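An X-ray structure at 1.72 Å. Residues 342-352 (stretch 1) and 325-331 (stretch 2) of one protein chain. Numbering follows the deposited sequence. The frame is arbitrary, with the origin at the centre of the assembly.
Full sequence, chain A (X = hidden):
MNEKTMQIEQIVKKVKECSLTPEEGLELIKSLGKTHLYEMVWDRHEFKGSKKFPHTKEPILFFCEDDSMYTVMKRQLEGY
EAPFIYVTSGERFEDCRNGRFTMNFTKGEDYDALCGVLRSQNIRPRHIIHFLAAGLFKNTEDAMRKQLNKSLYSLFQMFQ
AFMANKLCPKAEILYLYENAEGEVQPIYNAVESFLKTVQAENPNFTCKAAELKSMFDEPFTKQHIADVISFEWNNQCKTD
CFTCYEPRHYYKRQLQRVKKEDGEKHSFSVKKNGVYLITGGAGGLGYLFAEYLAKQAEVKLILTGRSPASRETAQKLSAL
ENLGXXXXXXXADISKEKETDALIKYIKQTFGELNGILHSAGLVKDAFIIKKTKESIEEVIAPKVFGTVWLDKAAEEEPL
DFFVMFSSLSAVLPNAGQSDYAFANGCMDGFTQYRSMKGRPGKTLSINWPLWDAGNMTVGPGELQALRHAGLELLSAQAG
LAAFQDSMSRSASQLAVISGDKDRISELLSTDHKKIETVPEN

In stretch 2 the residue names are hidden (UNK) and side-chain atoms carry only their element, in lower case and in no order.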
# COMPACT_ATOMS: atom_id res chain seq x y z
N ALA A 342 9.08 22.72 -5.71
CA ALA A 342 9.63 23.49 -6.83
C ALA A 342 8.96 23.12 -8.10
O ALA A 342 8.70 23.97 -8.92
CB ALA A 342 11.13 23.27 -6.95
N LEU A 343 8.67 21.82 -8.30
CA LEU A 343 8.01 21.35 -9.50
C LEU A 343 6.59 21.96 -9.68
O LEU A 343 6.23 22.45 -10.77
CB LEU A 343 7.99 19.82 -9.52
CG LEU A 343 7.13 19.16 -10.61
CD1 LEU A 343 7.63 19.45 -12.01
CD2 LEU A 343 6.92 17.66 -10.38
N ILE A 344 5.76 21.90 -8.64
CA ILE A 344 4.39 22.43 -8.71
C ILE A 344 4.45 23.97 -8.92
O ILE A 344 3.74 24.50 -9.79
CB ILE A 344 3.56 22.08 -7.47
CG1 ILE A 344 3.45 20.54 -7.26
CG2 ILE A 344 2.21 22.76 -7.52
CD1 ILE A 344 3.08 19.69 -8.43
N LYS A 345 5.33 24.64 -8.21
CA LYS A 345 5.55 26.09 -8.43
C LYS A 345 5.90 26.45 -9.87
O LYS A 345 5.36 27.43 -10.41
CB LYS A 345 6.62 26.59 -7.48
CG LYS A 345 6.03 26.81 -6.12
CD LYS A 345 7.08 26.99 -5.04
CE LYS A 345 6.32 27.33 -3.77
NZ LYS A 345 7.14 27.11 -2.57
N TYR A 346 6.74 25.65 -10.49
CA TYR A 346 7.15 25.89 -11.85
C TYR A 346 6.02 25.68 -12.81
O TYR A 346 5.89 26.42 -13.81
CB TYR A 346 8.35 25.05 -12.19
CG TYR A 346 8.72 25.03 -13.66
CD1 TYR A 346 9.51 26.04 -14.20
CD2 TYR A 346 8.26 24.02 -14.51
CE1 TYR A 346 9.85 26.03 -15.55
CE2 TYR A 346 8.60 24.00 -15.86
CZ TYR A 346 9.40 25.02 -16.36
OH TYR A 346 9.74 25.04 -17.69
N ILE A 347 5.19 24.67 -12.52
CA ILE A 347 4.05 24.40 -13.37
C ILE A 347 3.07 25.58 -13.24
O ILE A 347 2.50 26.05 -14.25
CB ILE A 347 3.35 23.09 -13.00
CG1 ILE A 347 4.20 21.91 -13.38
CG2 ILE A 347 2.02 23.00 -13.69
CD1 ILE A 347 3.63 20.60 -12.90
N LYS A 348 2.89 26.07 -12.01
CA LYS A 348 1.94 27.20 -11.79
C LYS A 348 2.39 28.46 -12.52
O LYS A 348 1.61 29.08 -13.25
CB LYS A 348 1.74 27.53 -10.30
CG LYS A 348 0.40 28.24 -10.06
CD LYS A 348 0.18 28.85 -8.66
CE LYS A 348 0.67 27.99 -7.51
NZ LYS A 348 2.03 28.39 -7.01
N GLN A 349 3.65 28.83 -12.30
CA GLN A 349 4.29 29.96 -12.98
C GLN A 349 4.32 29.79 -14.49
O GLN A 349 4.10 30.74 -15.20
CB GLN A 349 5.71 30.15 -12.45
CG GLN A 349 6.64 30.96 -13.34
CD GLN A 349 7.50 31.94 -12.57
OE1 GLN A 349 8.73 31.85 -12.56
NE2 GLN A 349 6.85 32.91 -11.91
N THR A 350 4.56 28.60 -14.99
CA THR A 350 4.61 28.37 -16.43
C THR A 350 3.24 28.28 -17.12
O THR A 350 3.07 28.77 -18.24
CB THR A 350 5.46 27.13 -16.70
OG1 THR A 350 6.77 27.36 -16.12
CG2 THR A 350 5.57 26.82 -18.17
N PHE A 351 2.25 27.65 -16.49
CA PHE A 351 0.99 27.42 -17.17
C PHE A 351 -0.17 28.05 -16.43
O PHE A 351 -1.29 27.92 -16.90
CB PHE A 351 0.71 25.92 -17.39
CG PHE A 351 1.68 25.24 -18.29
CD1 PHE A 351 1.66 25.45 -19.66
CD2 PHE A 351 2.59 24.33 -17.79
CE1 PHE A 351 2.56 24.80 -20.50
CE2 PHE A 351 3.47 23.65 -18.63
CZ PHE A 351 3.47 23.90 -19.99
N GLY A 352 0.09 28.71 -15.29
CA GLY A 352 -0.97 29.37 -14.52
C GLY A 352 -1.61 28.48 -13.46
O GLY A 352 -1.96 28.95 -12.38
N UNK A 325 -0.62 18.33 -28.21
CA UNK A 325 -0.28 18.81 -26.89
C UNK A 325 0.85 19.78 -26.91
O UNK A 325 1.63 19.86 -27.85
c UNK A 325 0.09 17.65 -25.98
N UNK A 326 0.97 20.51 -25.83
CA UNK A 326 2.21 21.15 -25.50
C UNK A 326 2.83 20.25 -24.37
O UNK A 326 2.11 19.83 -23.48
c UNK A 326 3.02 23.39 -24.67
c UNK A 326 1.86 22.52 -25.02
c UNK A 326 2.55 24.83 -24.38
o UNK A 326 1.44 25.22 -24.79
o UNK A 326 3.31 25.56 -23.76
N UNK A 327 4.12 19.96 -24.41
CA UNK A 327 4.67 18.95 -23.49
C UNK A 327 6.05 19.30 -23.06
O UNK A 327 6.90 19.65 -23.90
c UNK A 327 4.68 17.58 -24.20
N UNK A 328 6.32 19.25 -21.76
CA UNK A 328 7.62 19.47 -21.23
C UNK A 328 8.08 18.20 -20.50
O UNK A 328 7.24 17.39 -20.04
c UNK A 328 8.02 22.28 -22.00
c UNK A 328 7.21 22.94 -19.73
c UNK A 328 7.12 21.92 -20.84
c UNK A 328 7.61 20.60 -20.24
N UNK A 329 9.39 17.99 -20.47
CA UNK A 329 10.01 17.01 -19.58
C UNK A 329 10.77 17.78 -18.55
O UNK A 329 11.72 18.46 -18.84
c UNK A 329 12.76 13.23 -17.53
c UNK A 329 12.93 15.19 -18.97
c UNK A 329 11.43 13.11 -17.87
c UNK A 329 11.58 15.06 -19.35
c UNK A 329 10.84 14.01 -18.80
c UNK A 329 13.51 14.29 -18.06
o UNK A 329 13.28 12.33 -16.61
c UNK A 329 10.94 16.05 -20.30
N UNK A 330 10.42 17.58 -17.29
CA UNK A 330 11.03 18.32 -16.23
C UNK A 330 11.57 17.32 -15.23
O UNK A 330 10.77 16.66 -14.53
c UNK A 330 9.96 19.25 -15.60
c UNK A 330 9.39 20.23 -16.64
c UNK A 330 10.50 19.97 -14.39
N UNK A 331 12.92 17.18 -15.16
CA UNK A 331 13.57 16.27 -14.21
C UNK A 331 13.29 16.68 -12.75
O UNK A 331 13.38 17.84 -12.41
c UNK A 331 13.90 17.86 -16.02
c UNK A 331 15.15 17.10 -15.80
c UNK A 331 15.06 16.42 -14.51

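Position 325 carries a single side-chain carbon and nothing beyond it. The CB of position 325 is 9.3 Å from CZ of Phe351, its nearest atom on the helical stretch. One side-chain carbon and no more makes this Ala325.

Position 326 has three side-chain carbons in an unbranched chain, the third bearing two oxygens; the chain is extended, with chi1 and chi2 both t. One oxygen lies 3.4 Å from CE1 of Phe351, at the edge of that ring and near its plane. A carboxylate on a two-carbon spacer is glutamate: the residue is Glu326 and the oxygen in question is OE2. An edge approach suits a carboxylate, because the rim of an aromatic ring carries the slightly positive C-H groups while its faces are electron-rich.

Position 327 again shows one carbon. Its CA-to-CB bond points away from the helix, as expected where side chains alternate along a strand, and the CB of position 327 comes no nearer than 7.7 Å, to CZ of Phe351. This is Ala327, a buried residue outside the contact.

Position 328 has four carbons, forked at the second, with no heteroatom. The bond from CA to CB points toward the helix, and one terminal methyl reaches three residues there: it lies 3.9 Å from CZ of Phe351, 3.9 Å from OH of Tyr346 and 4.5 Å from CG2 of Thr350. The Tyr346 ring receives it at the edge. A fork at the second carbon means leucine; isoleucine would branch at the first. With Leu328 named, that methyl is CD1.

Position 329 presents one carbon followed by a six-carbon ring bearing an oxygen. The side chain does not reach the helical stretch. The ring and its oxygen are the signature of tyrosine, and in Tyr329 the hydroxyl is hydrogen-bonded elsewhere in the structure.

Position 330 has three carbons, the first carrying the other two: a beta-branched, wholly apolar side chain. Its CB points toward the helix. One branch methyl lies 3.8 Å from CD1 of Leu343 and the other 3.9 Å from CE2 of Tyr346; this is Val330, with CG1 and CG2 respectively.

Position 331 has three carbons that close a ring onto the backbone nitrogen, which only proline does. Pro331 has its CB directed away from the helix and makes no contact with it.

The helix axis and the strand axis run roughly antiparallel, at 151°, with a closest approach of 12.3 Å. Side chains must therefore bridge the gap. Alternate positions Glu326, Leu328 and Val330 do so, meeting Leu343, Tyr346, Thr350 and Phe351, whose CB atoms all point toward the strand. The spacings of three, four and one in the helix keep these residues on one side of it. No hydrogen bond crosses; the 280 Å² of buried surface is mainly apolar packing, with the Glu326 carboxylate at the Phe351 end. The hydroxyl of Thr350 stays within its own helix, OG1 donating to O of Tyr346 at 2.6 Å. After Phe351 the helix ends at Gly352, whose positive phi would jam a CB against the preceding carbonyl.

Stretch 2 (325-331) AEALYVP
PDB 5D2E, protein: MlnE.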